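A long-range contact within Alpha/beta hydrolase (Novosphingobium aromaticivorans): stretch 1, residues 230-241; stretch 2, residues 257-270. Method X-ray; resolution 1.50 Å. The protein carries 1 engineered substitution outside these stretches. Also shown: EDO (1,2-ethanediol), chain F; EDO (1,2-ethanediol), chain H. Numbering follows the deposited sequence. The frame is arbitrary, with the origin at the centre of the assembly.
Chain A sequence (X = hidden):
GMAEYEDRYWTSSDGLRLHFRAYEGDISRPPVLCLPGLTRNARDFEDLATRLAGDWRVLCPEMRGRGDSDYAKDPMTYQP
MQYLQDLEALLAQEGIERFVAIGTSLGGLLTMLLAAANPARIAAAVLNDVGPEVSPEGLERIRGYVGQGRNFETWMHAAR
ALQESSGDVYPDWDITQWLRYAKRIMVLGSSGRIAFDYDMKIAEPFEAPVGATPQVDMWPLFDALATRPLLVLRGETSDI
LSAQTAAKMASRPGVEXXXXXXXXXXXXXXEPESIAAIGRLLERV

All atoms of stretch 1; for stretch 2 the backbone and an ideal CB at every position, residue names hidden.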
# COMPACT_ATOMS: atom_id res chain seq x y z
N LEU A 230 -8.34 14.77 -3.18
CA LEU A 230 -7.28 13.86 -3.57
C LEU A 230 -5.93 14.51 -3.48
O LEU A 230 -5.70 15.60 -4.00
CB LEU A 230 -7.52 13.32 -5.00
CG LEU A 230 -6.54 12.25 -5.50
CD1 LEU A 230 -6.47 10.93 -4.70
CD2 LEU A 230 -6.90 11.95 -7.00
N LEU A 231 -5.03 13.74 -2.88
CA LEU A 231 -3.60 13.96 -2.91
C LEU A 231 -2.93 12.82 -3.66
O LEU A 231 -3.23 11.64 -3.41
CB LEU A 231 -3.05 13.96 -1.48
CG LEU A 231 -1.50 13.88 -1.28
CD1 LEU A 231 -0.78 15.12 -1.84
CD2 LEU A 231 -1.15 13.67 0.23
N VAL A 232 -2.00 13.21 -4.53
CA VAL A 232 -1.11 12.29 -5.22
C VAL A 232 0.32 12.56 -4.76
O VAL A 232 0.80 13.69 -4.90
CB VAL A 232 -1.21 12.42 -6.74
CG1 VAL A 232 -0.30 11.38 -7.41
CG2 VAL A 232 -2.62 12.23 -7.21
N LEU A 233 0.98 11.58 -4.18
CA LEU A 233 2.39 11.64 -3.85
C LEU A 233 3.18 10.93 -4.94
O LEU A 233 2.82 9.86 -5.43
CB LEU A 233 2.66 10.99 -2.45
CG LEU A 233 2.03 11.69 -1.23
CD1 LEU A 233 1.98 10.81 0.01
CD2 LEU A 233 2.74 13.02 -0.93
N ARG A 234 4.31 11.47 -5.31
CA ARG A 234 5.17 10.87 -6.32
C ARG A 234 6.62 10.95 -5.83
O ARG A 234 7.07 12.03 -5.42
CB ARG A 234 5.05 11.61 -7.67
CG ARG A 234 5.91 10.98 -8.72
CD ARG A 234 5.92 11.70 -10.04
NE ARG A 234 6.89 10.95 -10.82
CZ ARG A 234 8.16 11.27 -11.05
NH1 ARG A 234 8.66 12.47 -10.73
NH2 ARG A 234 8.94 10.41 -11.68
N GLY A 235 7.36 9.85 -5.95
CA GLY A 235 8.79 9.92 -5.81
C GLY A 235 9.43 10.57 -7.03
O GLY A 235 9.14 10.14 -8.14
N GLU A 236 10.32 11.55 -6.82
CA GLU A 236 10.94 12.28 -7.92
C GLU A 236 11.52 11.35 -8.99
O GLU A 236 11.43 11.65 -10.20
CB GLU A 236 12.05 13.14 -7.36
CG GLU A 236 12.72 14.02 -8.42
CD GLU A 236 13.63 15.04 -7.79
OE1 GLU A 236 14.50 14.61 -7.01
OE2 GLU A 236 13.46 16.24 -8.09
N THR A 237 12.09 10.22 -8.57
CA THR A 237 12.75 9.29 -9.47
C THR A 237 11.95 8.01 -9.75
O THR A 237 12.49 7.03 -10.26
CB THR A 237 14.16 8.93 -8.97
OG1 THR A 237 14.08 8.03 -7.86
CG2 THR A 237 14.92 10.17 -8.55
N SER A 238 10.65 8.03 -9.45
CA SER A 238 9.84 6.84 -9.56
C SER A 238 9.89 6.23 -10.93
O SER A 238 9.70 6.95 -11.92
CB SER A 238 8.40 7.19 -9.27
OG SER A 238 7.59 6.04 -9.45
N ASP A 239 10.15 4.91 -10.95
CA ASP A 239 10.07 4.09 -12.17
C ASP A 239 8.66 3.50 -12.43
O ASP A 239 8.51 2.63 -13.30
CB ASP A 239 11.16 3.01 -12.21
CG ASP A 239 10.98 1.90 -11.18
OD1 ASP A 239 10.00 1.88 -10.36
OD2 ASP A 239 11.82 0.97 -11.23
N ILE A 240 7.66 3.97 -11.69
CA ILE A 240 6.29 3.42 -11.74
C ILE A 240 5.35 4.53 -12.18
O ILE A 240 4.51 4.35 -13.04
CB ILE A 240 5.86 2.78 -10.40
CG1 ILE A 240 6.52 1.40 -10.24
CG2 ILE A 240 4.29 2.67 -10.28
CD1 ILE A 240 5.75 0.23 -10.91
N LEU A 241 5.55 5.70 -11.62
CA LEU A 241 4.71 6.88 -11.92
C LEU A 241 5.62 7.95 -12.51
O LEU A 241 6.52 8.44 -11.80
CB LEU A 241 4.01 7.37 -10.67
CG LEU A 241 3.15 8.62 -10.86
CD1 LEU A 241 2.02 8.36 -11.87
CD2 LEU A 241 2.54 9.13 -9.56
N UNK A 257 -0.69 17.56 -6.10
CA UNK A 257 0.46 16.69 -6.33
C UNK A 257 1.61 17.17 -5.46
O UNK A 257 1.96 18.39 -5.49
CB UNK A 257 0.86 16.67 -7.81
N UNK A 258 2.24 16.23 -4.76
CA UNK A 258 3.49 16.47 -4.01
C UNK A 258 4.56 15.52 -4.50
O UNK A 258 4.36 14.30 -4.49
CB UNK A 258 3.28 16.30 -2.50
N UNK A 259 5.68 16.06 -4.93
CA UNK A 259 6.80 15.24 -5.35
C UNK A 259 7.86 15.25 -4.26
O UNK A 259 8.26 16.32 -3.80
CB UNK A 259 7.38 15.73 -6.68
N UNK A 260 8.30 14.06 -3.85
CA UNK A 260 9.31 13.85 -2.80
C UNK A 260 10.68 13.82 -3.44
O UNK A 260 10.96 12.98 -4.28
CB UNK A 260 9.05 12.56 -2.02
N UNK A 261 11.53 14.79 -3.07
CA UNK A 261 12.88 14.81 -3.70
C UNK A 261 13.75 13.59 -3.43
O UNK A 261 13.73 13.03 -2.32
CB UNK A 261 13.64 16.05 -3.22
N UNK A 262 14.49 13.16 -4.46
CA UNK A 262 15.55 12.16 -4.35
C UNK A 262 15.08 10.77 -3.91
O UNK A 262 15.87 9.99 -3.38
CB UNK A 262 16.61 12.66 -3.36
N UNK A 263 13.81 10.45 -4.10
CA UNK A 263 13.37 9.12 -3.82
C UNK A 263 12.48 8.64 -4.95
O UNK A 263 11.88 9.43 -5.68
CB UNK A 263 12.64 9.06 -2.48
N UNK A 264 12.39 7.32 -5.07
CA UNK A 264 11.71 6.69 -6.18
C UNK A 264 10.42 6.05 -5.72
O UNK A 264 9.71 6.62 -4.87
CB UNK A 264 12.61 5.65 -6.85
N UNK A 265 10.13 4.89 -6.30
CA UNK A 265 8.93 4.14 -5.99
C UNK A 265 9.13 3.32 -4.73
O UNK A 265 9.90 2.38 -4.74
CB UNK A 265 8.54 3.24 -7.16
N UNK A 266 8.43 3.58 -3.62
CA UNK A 266 7.49 4.68 -3.33
C UNK A 266 7.95 5.45 -2.06
O UNK A 266 8.69 4.92 -1.21
CB UNK A 266 6.07 4.13 -3.14
N UNK A 267 7.48 6.71 -1.90
CA UNK A 267 7.59 7.38 -0.60
C UNK A 267 7.12 6.45 0.53
O UNK A 267 6.18 5.67 0.36
CB UNK A 267 6.77 8.67 -0.60
N UNK A 268 7.82 6.48 1.68
CA UNK A 268 7.48 5.64 2.80
C UNK A 268 6.25 6.20 3.57
O UNK A 268 5.65 5.47 4.38
CB UNK A 268 8.69 5.51 3.73
N UNK A 269 5.95 7.50 3.33
CA UNK A 269 4.98 8.33 4.05
C UNK A 269 5.49 8.77 5.42
O UNK A 269 4.73 9.38 6.21
CB UNK A 269 3.66 7.57 4.22
N UNK A 270 6.74 8.44 5.73
CA UNK A 270 7.43 8.96 6.94
C UNK A 270 8.27 10.23 6.68
O UNK A 270 8.79 10.84 7.62
CB UNK A 270 8.34 7.87 7.51
C1 EDO F . 12.56 8.35 5.34
O1 EDO F . 11.32 7.72 5.02
C2 EDO F . 12.28 9.70 5.92
O2 EDO F . 11.93 9.47 7.28
C1 EDO H . 11.26 4.32 6.58
O1 EDO H . 10.77 5.02 7.75
C2 EDO H . 12.78 4.19 6.60
O2 EDO H . 13.34 5.51 6.51

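Positions 257 to 260 pair in parallel with strand 230-235, and, as in any extended strand, alternate side chains fall on opposite faces of the sheet. At 257 the CB lies on the face of Val 232 and Arg 234, 4.2 Å from Val 232 O; an aliphatic chain able to lean back over these two would suit. The residue is Leu 257, whose CD1 reaches Val 232 CG1 (4.0 Å) and Arg 234 CB (4.1 Å).

Position 258 turns to the other face, its ideal CB 3.7 Å from Leu 233 CD2 and 4.3 Å from Leu 231 CD1. A compact apolar residue would suit a place beside these two leucine methyls, and Val 258 packs CG2 against Leu 231 CD1 at 3.8 Å. Its N donates to Val 232 O and its O accepts from Arg 234 N, each at 2.9 Å, so both bonds tie it to the same strand.

At 259 the CB returns to the Arg 234 face, 3.9 Å from Arg 234 O, with Glu 236 CA a little farther off at 5.1 Å; small polar or branched residues are plausible. Thr 259 sets CG2 3.6 Å from Glu 236 CA, while OG1 shares water 1 with Arg 234 NH1.

The CB of 260 points to the face of Leu 233, favouring an aliphatic residue; Leu 260 brings CD2 to 3.9 Å from Leu 233 CD2. Its N donates to Arg 234 O (2.8 Å), and its O accepts from Glu 236 N (3.0 Å).

Positions 261 and 262 point away, in a type II turn. The first, at phi -62°, admits proline, and Pro 261 is found. The second, at phi 63°, would be easy for glycine or asparagine, yet it is Arg 262, whose backbone N donates to Glu 236 OE1 (2.9 Å).

The CB of 263 also points away, leaving the choice open; Ile 263 O accepts from Thr 237 N at 3.0 Å.

At 264 an ideal CB would lie 3.0 Å from Thr 237 OG1, a clash, so glycine is strongly indicated. Gly 264 lets its CA come within 3.2 Å of Thr 237 OG1.

Position 265 points toward stretch 1, near Ser 238 OG, Asp 239 OD1 and Ile 240 CG1, inviting a polar or flat ring. His 265 lays its ring face against Ile 240, with CG1 3.6 Å from the ring centroid.

Position 266, without neighbours in stretch 1, is Ala 266, after a cis peptide. At 267, phi -48° and a CB toward Leu 233 allow proline, and Pro 267 places CG 3.9 Å from Gly 235 N.

At 269 the CB points sideways, so only a long chain would return; Leu 269 does, CD2 meeting Leu 233 CD1 at 3.3 Å. Positions 268 and 270, out of reach, are Thr 268 and Asp 270.

Stretch 2, residues 257-270: LVTLPRIGHAPTLD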
# COMPACT_ATOMS: atom_id res chain seq x y z
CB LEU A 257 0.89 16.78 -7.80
CG LEU A 257 2.15 16.03 -8.22
CD1 LEU A 257 2.11 14.50 -7.98
CD2 LEU A 257 2.44 16.36 -9.72
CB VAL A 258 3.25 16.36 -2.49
CG1 VAL A 258 4.59 16.43 -1.73
CG2 VAL A 258 2.20 17.40 -2.04
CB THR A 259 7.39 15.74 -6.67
OG1 THR A 259 6.39 15.66 -7.71
CG2 THR A 259 8.66 14.93 -7.04
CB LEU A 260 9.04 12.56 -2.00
CG LEU A 260 7.93 12.49 -0.96
CD1 LEU A 260 8.08 13.65 0.11
CD2 LEU A 260 6.57 12.46 -1.61
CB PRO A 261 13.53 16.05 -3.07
CG PRO A 261 12.38 16.88 -2.60
CD PRO A 261 11.30 15.92 -2.18
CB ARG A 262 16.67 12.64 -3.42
CG ARG A 262 17.19 14.00 -3.85
CD ARG A 262 18.66 14.28 -3.58
NE ARG A 262 19.52 13.19 -3.12
CZ ARG A 262 20.43 12.56 -3.87
NH1 ARG A 262 20.62 12.90 -5.14
NH2 ARG A 262 21.18 11.60 -3.35
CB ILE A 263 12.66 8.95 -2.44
CG1 ILE A 263 11.32 9.64 -2.40
CG2 ILE A 263 13.51 9.41 -1.23
CD1 ILE A 263 10.59 9.41 -1.06
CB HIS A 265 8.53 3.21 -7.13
CG HIS A 265 7.26 2.48 -6.88
ND1 HIS A 265 6.01 3.08 -7.01
CD2 HIS A 265 7.03 1.21 -6.47
CE1 HIS A 265 5.08 2.17 -6.74
NE2 HIS A 265 5.67 1.04 -6.39
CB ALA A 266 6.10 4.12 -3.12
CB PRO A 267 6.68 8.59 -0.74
CG PRO A 267 6.77 8.90 -2.23
CD PRO A 267 6.74 7.55 -2.85
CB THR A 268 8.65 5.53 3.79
OG1 THR A 268 8.92 6.82 4.35
CG2 THR A 268 9.90 4.92 3.13
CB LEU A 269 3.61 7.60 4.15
CG LEU A 269 3.06 7.08 2.82
CD1 LEU A 269 1.72 6.40 3.00
CD2 LEU A 269 2.96 8.17 1.76
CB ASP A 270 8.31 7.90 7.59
CG ASP A 270 7.55 6.64 7.96
OD1 ASP A 270 6.31 6.64 8.21
OD2 ASP A 270 8.24 5.61 7.98
O HOH W 1 7.09 14.90 -10.29
O HOH W 2 16.11 8.31 -5.97
O HOH W 3 11.73 3.92 -8.49
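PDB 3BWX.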